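Local structure of chitinase (Chromobacterium violaceum, 4TXG) at residues V407-A412 with N476-S481; Y464-K469 with G517-M522; G497-D502 with L546-L551. The protein probably hydrolyses the glycosidic bonds of chitin as a family 18 glycoside hydrolase. All coordinates share one frame; numbering follows the deposited sequence.

Interaction 1 (V407-A412 with N476-S481)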
# COMPACT_ATOMS: atom_id res chain seq x y z
N VAL A 407 13.50 17.97 4.27
CA VAL A 407 12.23 18.65 4.13
C VAL A 407 11.69 18.54 2.71
O VAL A 407 12.35 18.94 1.76
CB VAL A 407 12.36 20.14 4.50
CG1 VAL A 407 11.00 20.82 4.39
CG2 VAL A 407 12.94 20.29 5.92
N GLY A 408 10.48 18.01 2.57
CA GLY A 408 9.94 17.80 1.24
C GLY A 408 8.54 17.23 1.26
O GLY A 408 7.98 17.00 2.33
N PRO A 409 7.97 16.98 0.07
CA PRO A 409 6.58 16.52 -0.03
C PRO A 409 6.38 15.16 0.62
O PRO A 409 7.24 14.28 0.56
CB PRO A 409 6.33 16.42 -1.54
CG PRO A 409 7.49 17.08 -2.20
CD PRO A 409 8.64 16.99 -1.25
N ASN A 410 5.20 15.02 1.22
CA ASN A 410 4.79 13.78 1.85
C ASN A 410 4.49 12.68 0.82
O ASN A 410 4.68 11.49 1.08
CB ASN A 410 3.57 14.06 2.73
CG ASN A 410 3.13 12.85 3.50
OD1 ASN A 410 2.13 12.22 3.18
ND2 ASN A 410 3.91 12.48 4.50
N ALA A 411 4.05 13.09 -0.37
CA ALA A 411 3.51 12.14 -1.34
C ALA A 411 3.73 12.61 -2.78
O ALA A 411 2.78 12.67 -3.55
CB ALA A 411 2.02 11.94 -1.07
N ALA A 412 4.96 12.96 -3.13
CA ALA A 412 5.24 13.40 -4.49
C ALA A 412 4.73 12.40 -5.53
O ALA A 412 4.91 11.20 -5.38
CB ALA A 412 6.74 13.63 -4.68
N ASN A 476 11.67 28.19 -0.54
CA ASN A 476 10.45 28.18 0.27
C ASN A 476 10.35 26.88 1.07
O ASN A 476 9.28 26.28 1.18
CB ASN A 476 9.20 28.39 -0.61
CG ASN A 476 9.04 29.84 -1.05
OD1 ASN A 476 9.67 30.74 -0.51
ND2 ASN A 476 8.17 30.06 -2.02
N GLY A 477 11.48 26.45 1.63
CA GLY A 477 11.54 25.25 2.44
C GLY A 477 11.73 23.94 1.69
O GLY A 477 12.19 22.95 2.27
N LEU A 478 11.37 23.92 0.41
CA LEU A 478 11.41 22.68 -0.36
C LEU A 478 12.84 22.19 -0.55
O LEU A 478 13.69 22.92 -1.05
CB LEU A 478 10.75 22.86 -1.73
CG LEU A 478 10.72 21.62 -2.62
CD1 LEU A 478 9.77 20.57 -2.03
CD2 LEU A 478 10.30 21.99 -4.04
N TRP A 479 13.08 20.94 -0.15
CA TRP A 479 14.39 20.30 -0.19
C TRP A 479 15.39 21.01 0.72
O TRP A 479 16.60 20.94 0.51
CB TRP A 479 14.95 20.21 -1.63
CG TRP A 479 14.03 19.51 -2.61
CD1 TRP A 479 13.73 19.94 -3.88
CD2 TRP A 479 13.29 18.29 -2.41
NE1 TRP A 479 12.86 19.06 -4.48
CE2 TRP A 479 12.58 18.03 -3.61
CE3 TRP A 479 13.17 17.39 -1.35
CZ2 TRP A 479 11.76 16.92 -3.77
CZ3 TRP A 479 12.34 16.27 -1.52
CH2 TRP A 479 11.65 16.06 -2.71
N GLY A 480 14.86 21.67 1.74
CA GLY A 480 15.68 22.23 2.79
C GLY A 480 16.00 21.19 3.85
O GLY A 480 15.79 19.99 3.65
N SER A 481 16.53 21.66 4.97
CA SER A 481 16.98 20.77 6.04
C SER A 481 16.49 21.25 7.39
O SER A 481 16.49 22.45 7.68
CB SER A 481 18.51 20.69 6.05
OG SER A 481 18.96 19.93 7.15
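V407 docks against a type II beta turn, G477-G480, in the family 18 glycoside hydrolase domain, and both polar atoms of its backbone take part. V407 N donates to G480 O over 3.1 Å in a fairly straight bond (161° at the hydrogen), with the donor 43° out of the carbonyl plane. The return bond, from W479 N to V407 O at 2.9 Å, is weak. Within the turn, G480 N binds G477 O (3.0 Å). The same G477 O receives the V407 side chain: CG1, anti to the backbone N (chi1 -179°), comes within 3.2 Å of it, while CG2 packs against the G480 peptide.

Farther along, the contact becomes apolar. P409 crosses both L478 and W479 at about a right angle, and its CD is the atom that touches each of them. W479 CH2 lies 3.5 Å from P409 CD, which approaches the indole obliquely, and L478 CD1 is 3.8 Å from the same carbon. G408, lacking a side chain, lets its backbone pass the six-membered ring obliquely, with CA 4.0 Å from W479 CZ3.

Outside the two segments, W479 NE1 is hydrogen-bonded to D416 OD2, and the side chains of P409 and L478 touch strand 565-570 at A565 and W567. The loop after barrel strand 391-395 is thereby joined to the long connection following strand 466-468. The two turn residues also pack on each other: L478 CD1 sits over the centre of one face of the W479 ring, 4.1 Å above its plane.

Interaction 2 (Y464-K469 with G517-M522). With CS (cesium ion), chain M.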
# COMPACT_ATOMS: atom_id res chain seq x y z
N TYR A 464 -3.80 14.38 5.25
CA TYR A 464 -3.18 14.95 6.44
C TYR A 464 -1.84 15.54 6.03
O TYR A 464 -1.35 15.27 4.94
CB TYR A 464 -2.99 13.90 7.53
CG TYR A 464 -2.05 12.80 7.09
CD1 TYR A 464 -2.52 11.70 6.39
CD2 TYR A 464 -0.67 12.90 7.30
CE1 TYR A 464 -1.67 10.71 5.95
CE2 TYR A 464 0.20 11.91 6.85
CZ TYR A 464 -0.31 10.82 6.18
OH TYR A 464 0.53 9.83 5.72
N THR A 465 -1.24 16.32 6.93
CA THR A 465 0.06 16.92 6.68
C THR A 465 1.17 16.26 7.49
O THR A 465 0.91 15.57 8.48
CB THR A 465 0.06 18.42 7.07
OG1 THR A 465 -0.07 18.53 8.49
CG2 THR A 465 -1.11 19.14 6.40
N ARG A 466 2.40 16.49 7.05
CA ARG A 466 3.59 16.33 7.89
C ARG A 466 4.34 17.64 7.78
O ARG A 466 4.18 18.37 6.80
CB ARG A 466 4.48 15.17 7.44
CG ARG A 466 3.84 13.80 7.43
CD ARG A 466 3.44 13.30 8.80
NE ARG A 466 3.28 11.85 8.77
CZ ARG A 466 2.74 11.14 9.76
NH1 ARG A 466 2.31 11.75 10.85
NH2 ARG A 466 2.64 9.82 9.64
N GLY A 467 5.15 17.97 8.77
CA GLY A 467 5.81 19.27 8.72
C GLY A 467 6.98 19.42 9.67
O GLY A 467 7.09 18.71 10.67
N TRP A 468 7.83 20.39 9.34
CA TRP A 468 9.05 20.72 10.07
C TRP A 468 9.04 22.20 10.48
O TRP A 468 8.41 23.02 9.82
CB TRP A 468 10.30 20.50 9.22
CG TRP A 468 10.58 19.11 8.70
CD1 TRP A 468 11.53 18.25 9.15
CD2 TRP A 468 9.95 18.47 7.58
NE1 TRP A 468 11.52 17.09 8.40
CE2 TRP A 468 10.56 17.20 7.43
CE3 TRP A 468 8.92 18.83 6.70
CZ2 TRP A 468 10.18 16.30 6.44
CZ3 TRP A 468 8.54 17.92 5.71
CH2 TRP A 468 9.16 16.67 5.59
N LYS A 469 9.77 22.53 11.54
CA LYS A 469 10.03 23.93 11.90
C LYS A 469 11.52 24.17 11.81
O LYS A 469 12.29 23.21 11.66
CB LYS A 469 9.50 24.26 13.30
CG LYS A 469 10.14 23.50 14.45
CD LYS A 469 9.50 23.93 15.77
CE LYS A 469 9.88 23.02 16.94
NZ LYS A 469 11.22 23.36 17.49
N GLY A 517 5.87 16.88 14.80
CA GLY A 517 5.79 16.22 13.51
C GLY A 517 4.96 16.93 12.45
O GLY A 517 4.87 16.44 11.32
N GLY A 518 4.37 18.07 12.79
CA GLY A 518 3.60 18.82 11.81
C GLY A 518 2.40 18.08 11.23
O GLY A 518 2.11 18.21 10.04
N SER A 519 1.72 17.29 12.07
CA SER A 519 0.60 16.46 11.63
C SER A 519 -0.73 17.15 11.88
O SER A 519 -1.07 17.44 13.03
CB SER A 519 0.58 15.10 12.34
OG SER A 519 1.78 14.38 12.10
N ASN A 520 -1.49 17.37 10.81
CA ASN A 520 -2.77 18.07 10.87
C ASN A 520 -3.75 17.46 9.87
O ASN A 520 -3.33 16.98 8.83
CB ASN A 520 -2.62 19.56 10.53
CG ASN A 520 -1.56 20.25 11.35
OD1 ASN A 520 -1.81 20.65 12.49
ND2 ASN A 520 -0.37 20.42 10.77
N PRO A 521 -5.06 17.55 10.15
CA PRO A 521 -6.04 17.23 9.10
C PRO A 521 -5.99 18.32 8.04
O PRO A 521 -5.61 19.45 8.36
CB PRO A 521 -7.37 17.25 9.85
CG PRO A 521 -7.15 18.22 10.98
CD PRO A 521 -5.70 18.00 11.40
N MET A 522 -6.38 18.01 6.80
CA MET A 522 -6.27 19.03 5.76
C MET A 522 -7.22 20.22 6.00
O MET A 522 -6.94 21.33 5.52
CB MET A 522 -6.50 18.42 4.37
CG MET A 522 -5.19 17.94 3.70
SD MET A 522 -3.90 19.20 3.70
CE MET A 522 -4.73 20.52 2.83
CS CS M . -0.40 7.39 7.32
O HOH W 1 -1.39 4.32 6.61
O HOH W 2 -0.22 7.47 10.31
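T465 and N520 are coupled through backbone and side chain alike. T465 N donates to N520 O at 2.9 Å, in the carbonyl plane, beside the single bridge that pairs Y464 with P521. The hydroxyl of T465 serves in both senses: OG1 donates to G518 O over 2.7 Å and accepts from N520 ND2 over 3.0 Å. Its chi1 of 68° puts OG1 between the backbone N and the carbonyl carbon, within reach of both partners. The N520 carboxamide is satisfied further, ND2 also binding D502 O and OD1 accepting from I504 N. T465 O, by contrast, meets a carbon, S519 CA, in a CA-H...O contact of 3.3 Å. At the other end G467 N donates to G517 O (3.0 Å), the donor standing 36° above the carbonyl plane, and the backbones close up where G467 and G518 both lack side chains.

R466 bends at chi2 and gives NH1 to S519 OG at 3.0 Å, the hydroxyl lying at the edge of the guanidinium and in its plane. Its NE forms a salt bridge with D398 OD1, and Y464 CE2 covers one guanidinium face, offset toward the rim. Y464 OH and D398 OD2 both bind a cesium ion, 3.1 Å from Y464 OH, which two waters also coordinate.

Y464 follows barrel strand 457-462, so the contact begins near the C-terminal mouth of the TIM barrel, where family 18 enzymes have their active site. Strand 466-468 is outermost in its antiparallel sheet, beside 575-578, while 517-522 leads into helix 522-530, with P521 at the N-cap.

Interaction 3 (G497-D502 with L546-L551); sequences GAVGID and LPINQL
The flat carboxamide of N549 meets the other segment through its oxygen: OD1 lies 3.2 Å from G500 CA, near the G500 carbonyl carbon as well. Its ND2 is hydrogen-bonded to D543 O, which helps to fix the rotation of the group. This approach is a packing contact; the hydrogen bond between the segments is made by the backbone. I501 N donates to I548 O at 2.9 Å, almost straight (168° at the hydrogen), and G500 CA adds a CA-H...O contact to that oxygen. A water lies 2.9 Å from I548 O and 3.0 Å from V499 O, within hydrogen-bonding distance of both carbonyls, though it has more acceptors around it than protons to give.

Apolar branches extend the contact. I501 CG1 is anti to the backbone N (chi1 -165°) and chi2 is extended (171°), which carries CD1 to 3.6 Å from N549 O and 4.2 Å from L551 CB; CG2 packs against the carbonyl oxygens of I548 and Q550. I548 turns CD1 to G500 CA, 4.0 Å away. I501 and L551 both also touch L528 of helix 522-530.

G500 has positive phi, and together with I501 it forms the corner of a type II' beta turn from V499 to D502, whose D502 N binds V499 O. The arrangement is the packing of this turn against the short 3-10 segment 547-549, in the loops before and after helix 522-530, within the region inserted between the last two strands of the TIM barrel.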
# COMPACT_ATOMS: atom_id res chain seq x y z
N GLY A 497 10.37 18.49 14.12
CA GLY A 497 8.96 18.46 13.77
C GLY A 497 8.21 19.71 14.19
O GLY A 497 8.50 20.29 15.23
N ALA A 498 7.25 20.13 13.37
CA ALA A 498 6.47 21.32 13.70
C ALA A 498 5.56 21.00 14.88
O ALA A 498 5.18 19.84 15.09
CB ALA A 498 5.66 21.79 12.50
N VAL A 499 5.23 22.02 15.66
CA VAL A 499 4.55 21.81 16.94
C VAL A 499 3.35 22.73 17.12
O VAL A 499 3.13 23.64 16.33
CB VAL A 499 5.52 22.02 18.14
CG1 VAL A 499 6.66 20.98 18.13
CG2 VAL A 499 6.08 23.45 18.13
N GLY A 500 2.58 22.47 18.17
CA GLY A 500 1.51 23.37 18.58
C GLY A 500 0.41 23.50 17.54
O GLY A 500 -0.20 22.50 17.14
N ILE A 501 0.15 24.73 17.10
CA ILE A 501 -0.91 24.98 16.12
C ILE A 501 -0.56 24.34 14.77
O ILE A 501 -1.43 24.15 13.92
CB ILE A 501 -1.14 26.50 15.93
CG1 ILE A 501 -2.47 26.76 15.21
CG2 ILE A 501 0.04 27.15 15.22
CD1 ILE A 501 -2.89 28.23 15.19
N ASP A 502 0.72 23.98 14.60
CA ASP A 502 1.18 23.30 13.39
C ASP A 502 1.16 21.77 13.50
O ASP A 502 1.67 21.08 12.62
CB ASP A 502 2.61 23.74 13.06
CG ASP A 502 2.72 25.21 12.76
OD1 ASP A 502 1.78 25.76 12.14
OD2 ASP A 502 3.75 25.81 13.14
N LEU A 546 -1.22 29.84 24.51
CA LEU A 546 0.20 29.52 24.53
C LEU A 546 0.85 29.92 23.20
O LEU A 546 0.26 29.71 22.14
CB LEU A 546 0.42 28.03 24.81
CG LEU A 546 0.61 27.58 26.26
CD1 LEU A 546 -0.34 28.29 27.20
CD2 LEU A 546 0.45 26.08 26.37
N PRO A 547 2.06 30.50 23.27
CA PRO A 547 2.81 30.96 22.09
C PRO A 547 2.85 29.96 20.93
O PRO A 547 2.58 30.36 19.80
CB PRO A 547 4.21 31.19 22.66
CG PRO A 547 3.94 31.67 24.05
CD PRO A 547 2.75 30.86 24.52
N ILE A 548 3.15 28.69 21.20
CA ILE A 548 3.24 27.72 20.10
C ILE A 548 1.88 27.38 19.52
O ILE A 548 1.79 26.77 18.45
CB ILE A 548 3.94 26.40 20.54
CG1 ILE A 548 3.13 25.67 21.61
CG2 ILE A 548 5.36 26.68 21.01
CD1 ILE A 548 3.60 24.23 21.86
N ASN A 549 0.81 27.81 20.19
CA ASN A 549 -0.54 27.52 19.72
C ASN A 549 -1.23 28.72 19.10
O ASN A 549 -2.42 28.66 18.77
CB ASN A 549 -1.39 26.98 20.87
CG ASN A 549 -0.83 25.69 21.44
OD1 ASN A 549 -0.25 24.89 20.71
ND2 ASN A 549 -0.99 25.49 22.74
N GLN A 550 -0.49 29.80 18.92
CA GLN A 550 -1.03 31.00 18.31
C GLN A 550 -0.60 31.11 16.85
O GLN A 550 0.45 30.60 16.46
CB GLN A 550 -0.59 32.24 19.09
CG GLN A 550 -1.01 32.21 20.56
CD GLN A 550 -0.25 33.21 21.41
OE1 GLN A 550 0.46 34.07 20.89
NE2 GLN A 550 -0.38 33.08 22.72
N LEU A 551 -1.42 31.77 16.04
CA LEU A 551 -1.09 31.96 14.64
C LEU A 551 -0.15 33.14 14.49
O LEU A 551 -0.53 34.29 14.72
CB LEU A 551 -2.36 32.16 13.81
CG LEU A 551 -2.33 31.49 12.43
CD1 LEU A 551 -3.73 31.23 11.93
CD2 LEU A 551 -1.57 32.37 11.44
O HOH W 3 4.01 26.47 16.68

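In the fold
Interactions 1 and 2 are buried, whereas interaction 3 lies farther from the centre of the chain and is only partly buried, with I548 exposed. Interactions 1 and 2 touch: W468 packs against V407 and G408, and R466 against N410. Interaction 2 also meets interaction 3, where G518 N makes a probable hydrogen bond to A498 O and K469 packs on G497, while interactions 1 and 3 stay about 9 Å apart at their nearest atoms. Interaction 2 thus lies between the other two. Chemistry follows place: interaction 2 is rich in side-chain hydrogen bonds beside the barrel mouth, interaction 1 joins backbone pairing to aromatic packing, and interaction 3 has a single backbone bond and aliphatic branches, with a water alongside.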